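Local atomic coordinates of ZYG-9 (Caenorhabditis elegans, PDB entry 2OF3), a protein that plays a major role in organising microtubules and spindle poles during mitosis and meiosis in one-cell embryos, using TOG domains of a kind implicated in tubulin binding. Residues R79-N84 against L108-V113; E2-D7 against L67-R72; S83-L88 against Q127-A132; L117-E122 against S160-P165. One frame throughout, in Å; residues are numbered along the deposited sequence.

How the contacts relate
Contacts 1 and 3 are buried, while contacts 2 and 4 are only partly so; contact 2 is the outlier, its centre about 23 Å from the centre of the chain. Contacts 1 and 4 both use helix 101-120, and contacts 1 and 3 share Ser83 and Asn84, where helix 78-83 gives way to helix 85-95. Chemistry follows place. Leucine and valine methyls do the work in contact 1, and contact 2 presses two leucines of the N-terminal loop onto a helix. Contact 3 brings carboxylates together at helix starts, with basic partners supplied from helix 10-19. Contact 4 joins a valine-isoleucine contact to charged residues at helix ends.

Contact 1: R79-N84 against L108-V113; sequences RSLLSN and LELCKV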
# COMPACT_ATOMS: atom_id res chain seq x y z
N ARG A 79 14.85 -1.69 16.60
CA ARG A 79 13.75 -1.18 17.46
C ARG A 79 13.48 0.29 17.25
O ARG A 79 12.35 0.74 17.51
CB ARG A 79 14.00 -1.42 18.94
CG ARG A 79 13.87 -2.90 19.34
CD ARG A 79 14.40 -3.10 20.77
NE ARG A 79 14.86 -4.49 20.87
CZ ARG A 79 14.08 -5.56 21.09
NH1 ARG A 79 12.77 -5.40 21.29
NH2 ARG A 79 14.62 -6.79 21.12
N SER A 80 14.49 1.04 16.78
CA SER A 80 14.31 2.45 16.38
C SER A 80 13.40 2.60 15.20
O SER A 80 12.52 3.47 15.21
CB SER A 80 15.66 3.10 16.09
OG SER A 80 16.37 3.11 17.35
N LEU A 81 13.60 1.79 14.17
CA LEU A 81 12.72 1.76 13.01
C LEU A 81 11.30 1.34 13.39
O LEU A 81 10.36 1.96 12.89
CB LEU A 81 13.27 0.84 11.89
CG LEU A 81 14.68 1.19 11.36
CD1 LEU A 81 15.04 0.16 10.30
CD2 LEU A 81 14.72 2.58 10.71
N LEU A 82 11.14 0.29 14.23
CA LEU A 82 9.82 -0.13 14.71
C LEU A 82 9.09 0.94 15.54
O LEU A 82 7.88 1.20 15.30
CB LEU A 82 9.93 -1.39 15.59
CG LEU A 82 9.97 -2.65 14.78
CD1 LEU A 82 10.41 -3.72 15.75
CD2 LEU A 82 8.56 -2.99 14.10
N SER A 83 9.81 1.55 16.50
CA SER A 83 9.23 2.55 17.40
C SER A 83 8.67 3.73 16.61
O SER A 83 7.71 4.36 17.04
CB SER A 83 10.30 3.12 18.34
OG SER A 83 10.69 2.16 19.30
N ASN A 84 9.29 4.01 15.48
CA ASN A 84 8.99 5.19 14.65
C ASN A 84 8.44 4.86 13.29
O ASN A 84 8.41 5.71 12.41
CB ASN A 84 10.25 6.10 14.56
CG ASN A 84 10.61 6.64 15.88
OD1 ASN A 84 9.90 7.52 16.43
ND2 ASN A 84 11.63 6.07 16.49
N LEU A 108 11.79 2.70 -1.30
CA LEU A 108 11.08 1.43 -1.26
C LEU A 108 11.84 0.39 -0.48
O LEU A 108 11.24 -0.47 0.15
CB LEU A 108 10.73 0.94 -2.67
CG LEU A 108 9.78 1.92 -3.37
CD1 LEU A 108 9.70 1.42 -4.79
CD2 LEU A 108 8.37 1.88 -2.73
N GLU A 109 13.17 0.48 -0.50
CA GLU A 109 14.00 -0.41 0.30
C GLU A 109 13.78 -0.15 1.76
O GLU A 109 13.66 -1.11 2.54
CB GLU A 109 15.45 -0.17 -0.06
CG GLU A 109 16.45 -0.85 0.77
CD GLU A 109 17.88 -0.44 0.34
OE1 GLU A 109 18.06 0.14 -0.76
OE2 GLU A 109 18.80 -0.72 1.11
N LEU A 110 13.70 1.12 2.15
CA LEU A 110 13.32 1.44 3.54
C LEU A 110 11.92 0.93 3.91
O LEU A 110 11.74 0.35 4.99
CB LEU A 110 13.45 2.94 3.89
CG LEU A 110 13.16 3.31 5.35
CD1 LEU A 110 14.09 2.53 6.34
CD2 LEU A 110 13.31 4.81 5.56
N CYS A 111 10.94 1.12 3.02
CA CYS A 111 9.56 0.68 3.29
C CYS A 111 9.55 -0.83 3.50
O CYS A 111 8.91 -1.32 4.42
CB CYS A 111 8.61 1.03 2.12
SG CYS A 111 8.33 2.80 1.95
N LYS A 112 10.27 -1.56 2.64
CA LYS A 112 10.38 -3.02 2.75
C LYS A 112 10.95 -3.51 4.10
O LYS A 112 10.39 -4.41 4.73
CB LYS A 112 11.17 -3.59 1.55
CG LYS A 112 11.39 -5.11 1.51
CD LYS A 112 10.16 -5.86 0.95
CE LYS A 112 10.46 -7.40 0.88
NZ LYS A 112 11.56 -7.64 -0.14
N VAL A 113 12.02 -2.89 4.54
CA VAL A 113 12.67 -3.25 5.79
C VAL A 113 11.70 -3.01 6.94
O VAL A 113 11.58 -3.83 7.85
CB VAL A 113 13.98 -2.38 5.90
CG1 VAL A 113 14.39 -2.10 7.29
CG2 VAL A 113 15.15 -3.04 5.10
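Leu81 reaches from the short helix 78-83 to helix 101-120 and meets two side chains there, Val113 with one methyl and Leu110 with the other. The firm part is the meeting of Leu81 CD1 with Val113 CG1, at 3.8 Å, a full van der Waals contact between two methyls whose side chains run at a slant to each other. Leu81 holds CG beside its backbone N, and chi2 of 179° sends CD1 straight on to Val113, while CD2 branches toward Leu110. This second pairing is the looser one: Leu81 CD2 and Leu110 CD1 stand 4.4 Å apart, although the end of Leu110 comes nearer than the direction of its CB would suggest. The backbones stay well apart, with the CA atoms of Leu81 and Val113 8.8 Å from each other. More apolar groups close in around the leucines: Leu88 of helix 85-95 touches Leu81, and Leu67 and Leu70 of helix 60-76 touch Leu110. Val113, though closely met by Leu81, is partly exposed to solvent, whereas both leucines are buried. The short helix ends at Ser83; Asn84, the first residue past it, turns its ND2 back to Ser80 O at 3.0 Å, on a lone pair in the carbonyl plane (N-H...O 155°), while also bonding Ser6 OG in the N-terminal segment. A short linking helix whose leucine plugs into the apolar layer between longer helices fits the all-helical, HEAT-repeat-like build of a TOG domain.

Contact 2: E2-D7 against L67-R72; sequences ELLLSD and LDSLVR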
# COMPACT_ATOMS: atom_id res chain seq x y z
N GLU A 2 24.41 7.84 21.99
CA GLU A 2 23.01 8.16 21.58
C GLU A 2 22.55 7.65 20.21
O GLU A 2 23.24 7.80 19.17
CB GLU A 2 22.65 9.64 21.75
CG GLU A 2 22.50 10.08 23.22
CD GLU A 2 23.74 10.86 23.73
OE1 GLU A 2 24.53 10.28 24.51
OE2 GLU A 2 23.93 12.04 23.33
N LEU A 3 21.37 7.04 20.23
CA LEU A 3 20.69 6.54 19.04
C LEU A 3 20.37 7.72 18.12
O LEU A 3 19.91 8.78 18.57
CB LEU A 3 19.40 5.82 19.45
CG LEU A 3 19.44 4.67 20.46
CD1 LEU A 3 18.05 4.17 20.82
CD2 LEU A 3 20.31 3.50 19.96
N LEU A 4 20.62 7.53 16.83
CA LEU A 4 20.18 8.46 15.83
C LEU A 4 18.63 8.67 15.83
O LEU A 4 18.12 9.75 15.49
CB LEU A 4 20.64 7.92 14.51
CG LEU A 4 20.45 8.81 13.31
CD1 LEU A 4 21.33 10.07 13.46
CD2 LEU A 4 20.82 8.00 12.10
N LEU A 5 17.89 7.63 16.24
CA LEU A 5 16.44 7.59 16.19
C LEU A 5 16.00 6.87 17.41
O LEU A 5 16.60 5.88 17.76
CB LEU A 5 15.97 6.87 14.92
CG LEU A 5 14.46 6.86 14.68
CD1 LEU A 5 13.91 8.33 14.47
CD2 LEU A 5 14.21 5.95 13.45
N SER A 6 15.00 7.41 18.12
CA SER A 6 14.54 6.87 19.39
C SER A 6 14.05 5.41 19.37
O SER A 6 13.65 4.86 18.34
CB SER A 6 13.40 7.74 19.93
OG SER A 6 12.24 7.56 19.11
N ASP A 7 14.03 4.80 20.55
CA ASP A 7 13.43 3.50 20.73
C ASP A 7 12.60 3.74 22.00
O ASP A 7 13.13 3.66 23.11
CB ASP A 7 14.56 2.47 20.93
CG ASP A 7 14.09 1.17 21.59
OD1 ASP A 7 12.86 0.88 21.60
OD2 ASP A 7 14.97 0.41 22.09
N LEU A 67 18.22 8.25 4.06
CA LEU A 67 17.83 6.88 3.75
C LEU A 67 18.91 5.80 4.06
O LEU A 67 18.59 4.70 4.57
CB LEU A 67 17.37 6.79 2.29
CG LEU A 67 15.93 7.31 2.05
CD1 LEU A 67 15.71 7.86 0.65
CD2 LEU A 67 14.85 6.26 2.44
N ASP A 68 20.17 6.12 3.75
CA ASP A 68 21.28 5.26 4.06
C ASP A 68 21.45 5.06 5.59
O ASP A 68 21.61 3.94 6.07
CB ASP A 68 22.55 5.88 3.44
CG ASP A 68 23.81 5.08 3.77
OD1 ASP A 68 24.11 4.09 3.03
OD2 ASP A 68 24.50 5.44 4.78
N SER A 69 21.41 6.14 6.35
CA SER A 69 21.46 6.03 7.79
C SER A 69 20.29 5.20 8.31
O SER A 69 20.46 4.44 9.27
CB SER A 69 21.33 7.42 8.45
OG SER A 69 22.43 8.24 8.16
N LEU A 70 19.11 5.39 7.73
CA LEU A 70 17.89 4.74 8.27
C LEU A 70 17.94 3.25 7.94
O LEU A 70 17.63 2.38 8.79
CB LEU A 70 16.60 5.43 7.73
CG LEU A 70 16.20 6.81 8.28
CD1 LEU A 70 15.08 7.42 7.52
CD2 LEU A 70 15.78 6.71 9.76
N VAL A 71 18.32 2.93 6.69
CA VAL A 71 18.43 1.51 6.27
C VAL A 71 19.45 0.75 7.13
O VAL A 71 19.19 -0.38 7.55
CB VAL A 71 18.61 1.35 4.73
CG1 VAL A 71 19.25 0.03 4.36
CG2 VAL A 71 17.26 1.52 4.00
N ARG A 72 20.56 1.40 7.49
CA ARG A 72 21.57 0.78 8.35
C ARG A 72 21.11 0.48 9.76
O ARG A 72 21.64 -0.47 10.39
CB ARG A 72 22.88 1.61 8.43
CG ARG A 72 23.62 1.67 7.10
CD ARG A 72 24.80 2.69 7.07
NE ARG A 72 25.23 2.94 5.69
CZ ARG A 72 25.88 2.07 4.90
NH1 ARG A 72 26.21 0.85 5.35
NH2 ARG A 72 26.22 2.41 3.64
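Leu4 and Leu5 run past Ser69 and Leu70 with a CA-CA spacing of 8.5 Å in both pairs, an irregular length of loop laid against a helix. Leu4 has helical backbone angles and Leu5 extended ones, and this kink lets two consecutive leucines both direct their CB atoms at the helix. Leu4 brings CD2 to 3.7 Å from Ser69 CB, so the nearest atom of the serine is its methylene carbon, not the hydroxyl. Leu5 swings CG anti to its backbone N (chi1 -175°), and its CD2 meets Leu70 CD2 at 4.1 Å, the two side chains crossing nearly at right angles. In this way the N-terminal segment lies against one turn of helix 60-76 of the helical TOG domain; backbone bonds between Leu4 and Lys48 and between Ser6 and Gln46 hold it. Leu5 goes deeper than Leu4, reaching Leu88 of helix 85-95 as well. Asp68 and Arg72, one turn apart on the helix, form a salt bridge: Arg72 NE gives a nearly straight bond (173°) of 2.8 Å to Asp68 OD2, in the guanidinium plane but from above the plane of the carboxylate.

Contact 3: S83-L88 against Q127-A132; sequences SNSDLL and QEEVSA
The carboxylate of Glu129 points its OE2 at Ser85 and Asp86. Ser85 OG comes in close to the carboxylate plane, 3.6 Å from Glu129 OE2, whereas Asp86 CB sits over one face, 4.0 Å from that same oxygen. No hydrogen bond crosses here: OE1 is bonded to Ser126 OG just before its own helix, and Ser85 OG is hydrogen-bonded by Lys11 NZ. The second flat group, the carboxylate of Asp86, is turned aside. Its CG is tucked between the backbone N and the carbonyl carbon (chi1 62°), which takes the acid end away from Glu129 and toward Arg14 NE, its salt-bridge partner at OD2. What Asp86 offers to Glu129 is therefore its methylene, Asp86 CB against Glu129 CG at 3.9 Å. Two helix starts come together at this point, those of helices 85-95 and 127-139 in the stacked helical array of the TOG domain, and the CA atoms of Asp86 and Glu129 are just 5.8 Å apart. Asp86 OD1 and Glu129 OE2 remain 5.2 Å apart, and the like charges are probably eased by Lys11, which touches Asp86 and makes a long, weak ion pair with Glu129 OE2. The positive ends of the two helix dipoles are likely to steady the carboxylates further. Ser85 also touches Ile114 and Ile118 of helix 101-120.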
# COMPACT_ATOMS: atom_id res chain seq x y z
N SER A 83 9.81 1.55 16.50
CA SER A 83 9.23 2.55 17.40
C SER A 83 8.67 3.73 16.61
O SER A 83 7.71 4.36 17.04
CB SER A 83 10.30 3.12 18.34
OG SER A 83 10.69 2.16 19.30
N ASN A 84 9.29 4.01 15.48
CA ASN A 84 8.99 5.19 14.65
C ASN A 84 8.44 4.86 13.29
O ASN A 84 8.41 5.71 12.41
CB ASN A 84 10.25 6.10 14.56
CG ASN A 84 10.61 6.64 15.88
OD1 ASN A 84 9.90 7.52 16.43
ND2 ASN A 84 11.63 6.07 16.49
N SER A 85 7.95 3.63 13.12
CA SER A 85 7.50 3.12 11.83
C SER A 85 6.43 4.00 11.22
O SER A 85 6.47 4.29 10.01
CB SER A 85 6.97 1.70 11.92
OG SER A 85 5.72 1.60 12.64
N ASP A 86 5.49 4.45 12.04
CA ASP A 86 4.42 5.30 11.54
C ASP A 86 4.96 6.61 10.94
O ASP A 86 4.48 7.05 9.91
CB ASP A 86 3.37 5.53 12.66
CG ASP A 86 3.94 6.25 13.90
OD1 ASP A 86 4.98 5.79 14.45
OD2 ASP A 86 3.34 7.29 14.38
N LEU A 87 5.96 7.21 11.56
CA LEU A 87 6.49 8.51 11.09
C LEU A 87 7.39 8.33 9.92
O LEU A 87 7.42 9.17 9.02
CB LEU A 87 7.26 9.21 12.23
CG LEU A 87 6.44 9.47 13.52
CD1 LEU A 87 7.35 10.05 14.66
CD2 LEU A 87 5.28 10.42 13.23
N LEU A 88 8.13 7.22 9.91
CA LEU A 88 9.04 6.94 8.77
C LEU A 88 8.26 6.62 7.54
O LEU A 88 8.59 7.13 6.47
CB LEU A 88 10.01 5.81 9.12
CG LEU A 88 11.03 6.17 10.21
CD1 LEU A 88 11.85 4.93 10.51
CD2 LEU A 88 11.90 7.42 9.90
N GLN A 127 -5.32 0.92 12.46
CA GLN A 127 -6.02 1.32 11.26
C GLN A 127 -5.45 2.66 10.74
O GLN A 127 -5.30 2.86 9.51
CB GLN A 127 -7.49 1.46 11.63
CG GLN A 127 -8.42 1.88 10.51
CD GLN A 127 -9.91 1.39 10.76
OE1 GLN A 127 -10.40 1.38 11.92
NE2 GLN A 127 -10.61 1.00 9.66
N GLU A 128 -5.09 3.54 11.67
CA GLU A 128 -4.51 4.83 11.35
C GLU A 128 -3.19 4.71 10.61
O GLU A 128 -2.98 5.42 9.64
CB GLU A 128 -4.29 5.67 12.62
CG GLU A 128 -5.62 6.16 13.31
CD GLU A 128 -6.33 5.09 14.09
OE1 GLU A 128 -5.78 4.00 14.43
OE2 GLU A 128 -7.52 5.32 14.38
N GLU A 129 -2.29 3.85 11.10
CA GLU A 129 -1.00 3.64 10.43
C GLU A 129 -1.18 3.03 9.05
O GLU A 129 -0.49 3.45 8.11
CB GLU A 129 -0.14 2.67 11.20
CG GLU A 129 0.22 3.16 12.52
CD GLU A 129 0.91 2.06 13.35
OE1 GLU A 129 0.22 1.56 14.34
OE2 GLU A 129 2.11 1.77 12.96
N VAL A 130 -2.05 2.03 8.94
CA VAL A 130 -2.36 1.39 7.65
C VAL A 130 -2.89 2.39 6.63
O VAL A 130 -2.43 2.43 5.49
CB VAL A 130 -3.35 0.17 7.81
CG1 VAL A 130 -3.56 -0.50 6.46
CG2 VAL A 130 -2.78 -0.91 8.73
N SER A 131 -3.86 3.18 7.03
CA SER A 131 -4.55 4.14 6.15
C SER A 131 -3.64 5.25 5.76
O SER A 131 -3.78 5.80 4.70
CB SER A 131 -5.69 4.80 6.94
OG SER A 131 -6.84 4.11 6.56
N ALA A 132 -2.73 5.63 6.64
CA ALA A 132 -1.73 6.69 6.32
C ALA A 132 -0.72 6.23 5.28
O ALA A 132 -0.15 7.05 4.61
CB ALA A 132 -0.98 7.12 7.60

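Contact 4: L117-E122 against S160-P165; sequences LIRDTE and SDVVGP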
# COMPACT_ATOMS: atom_id res chain seq x y z
N LEU A 117 10.07 -5.88 9.43
CA LEU A 117 10.24 -5.83 10.87
C LEU A 117 8.92 -5.83 11.61
O LEU A 117 8.77 -6.51 12.64
CB LEU A 117 11.03 -4.58 11.30
CG LEU A 117 12.57 -4.61 11.14
CD1 LEU A 117 13.14 -3.14 11.28
CD2 LEU A 117 13.12 -5.57 12.19
N ILE A 118 7.94 -5.08 11.09
CA ILE A 118 6.59 -5.15 11.67
C ILE A 118 6.05 -6.58 11.57
O ILE A 118 5.55 -7.14 12.59
CB ILE A 118 5.63 -4.15 10.95
CG1 ILE A 118 6.05 -2.71 11.24
CG2 ILE A 118 4.10 -4.41 11.34
CD1 ILE A 118 5.32 -1.65 10.27
N ARG A 119 6.16 -7.19 10.39
CA ARG A 119 5.65 -8.57 10.23
C ARG A 119 6.38 -9.56 11.18
O ARG A 119 5.73 -10.28 11.96
CB ARG A 119 5.77 -9.05 8.78
CG ARG A 119 5.31 -10.53 8.62
CD ARG A 119 5.83 -11.12 7.30
NE ARG A 119 7.28 -11.10 7.35
CZ ARG A 119 8.08 -11.14 6.30
NH1 ARG A 119 7.60 -11.22 5.04
NH2 ARG A 119 9.40 -11.10 6.51
N ASP A 120 7.71 -9.61 11.10
CA ASP A 120 8.52 -10.55 11.93
C ASP A 120 8.34 -10.42 13.42
O ASP A 120 8.43 -11.43 14.14
CB ASP A 120 10.01 -10.43 11.58
CG ASP A 120 10.28 -10.79 10.15
OD1 ASP A 120 9.45 -11.47 9.49
OD2 ASP A 120 11.32 -10.39 9.63
N THR A 121 8.10 -9.21 13.92
CA THR A 121 7.96 -9.04 15.34
C THR A 121 6.50 -9.16 15.76
O THR A 121 6.21 -9.03 16.93
CB THR A 121 8.50 -7.70 15.82
OG1 THR A 121 7.78 -6.62 15.19
CG2 THR A 121 9.95 -7.60 15.45
N GLU A 122 5.60 -9.40 14.81
CA GLU A 122 4.18 -9.38 15.07
C GLU A 122 3.73 -8.09 15.74
O GLU A 122 2.86 -8.13 16.63
CB GLU A 122 3.78 -10.60 15.90
CG GLU A 122 4.13 -11.86 15.14
CD GLU A 122 3.61 -13.11 15.80
OE1 GLU A 122 2.46 -13.12 16.32
OE2 GLU A 122 4.38 -14.09 15.76
N SER A 160 -0.00 -7.41 3.25
CA SER A 160 -1.16 -8.30 3.17
C SER A 160 -1.07 -9.32 4.29
O SER A 160 -2.09 -9.73 4.81
CB SER A 160 -1.18 -9.07 1.83
OG SER A 160 -1.32 -8.22 0.70
N ASP A 161 0.13 -9.77 4.64
CA ASP A 161 0.30 -10.68 5.76
C ASP A 161 0.02 -10.02 7.08
O ASP A 161 -0.58 -10.63 7.92
CB ASP A 161 1.71 -11.28 5.84
CG ASP A 161 1.95 -12.35 4.77
OD1 ASP A 161 0.97 -12.93 4.22
OD2 ASP A 161 3.15 -12.62 4.47
N VAL A 162 0.49 -8.79 7.28
CA VAL A 162 0.29 -8.04 8.52
C VAL A 162 -1.18 -7.61 8.67
O VAL A 162 -1.81 -7.86 9.75
CB VAL A 162 1.17 -6.76 8.53
CG1 VAL A 162 0.86 -5.93 9.74
CG2 VAL A 162 2.65 -7.13 8.49
N VAL A 163 -1.74 -7.01 7.60
CA VAL A 163 -3.05 -6.34 7.61
C VAL A 163 -4.19 -7.33 7.34
O VAL A 163 -5.26 -7.24 7.96
CB VAL A 163 -3.08 -5.09 6.62
CG1 VAL A 163 -4.43 -4.40 6.56
CG2 VAL A 163 -2.01 -4.01 7.00
N GLY A 164 -3.97 -8.27 6.41
CA GLY A 164 -4.97 -9.25 6.02
C GLY A 164 -5.81 -8.77 4.86
O GLY A 164 -6.06 -7.56 4.71
N PRO A 165 -6.27 -9.71 4.00
CA PRO A 165 -7.11 -9.37 2.87
C PRO A 165 -8.36 -8.57 3.14
O PRO A 165 -8.71 -7.67 2.36
CB PRO A 165 -7.46 -10.73 2.30
CG PRO A 165 -6.19 -11.43 2.46
CD PRO A 165 -5.88 -11.12 3.94
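Val162 and Arg119 bury the most surface here, and they meet where their backbones come within 5.7 Å, CA to CA. Val162 splits its methyls between two neighbours: CG2 presses on Arg119 CB at 3.7 Å, and CG1 lies 3.9 Å from Ile118 CG2, the valine and isoleucine crossing almost at right angles. Met125, from the loop after helix 101-120, touches both of these apolar residues. Past its CB, Arg119 sets CG anti to the backbone N and then bends at chi3 (62°), and the guanidinium lies back along its own helix, edge-on to Asp120. Its NE and NH2 grip Asp120 OD1 side-on in a salt bridge, at 3.1 and 3.0 Å, from the same face of the carboxylate. Asp161 runs alongside Arg119, pointing the same way, its carboxylate plane 42° from that of the guanidinium. Asp161 OD2 comes to 4.2 Å from Arg119 CD but stays 4.7 Å from Arg119 NH1, a nearby opposite charge and not a salt bridge. With an alanine here, Asp120 OD1 would probably lose both of its N-H partners and Asp161 the positive charge beside it. The neighbouring ends of helices 101-120 and 146-163 are thus joined by hydrophobic packing at close range, while among the charged residues NE and NH2 bond Asp120 of the same helix and the attraction to Asp161 is longer-range.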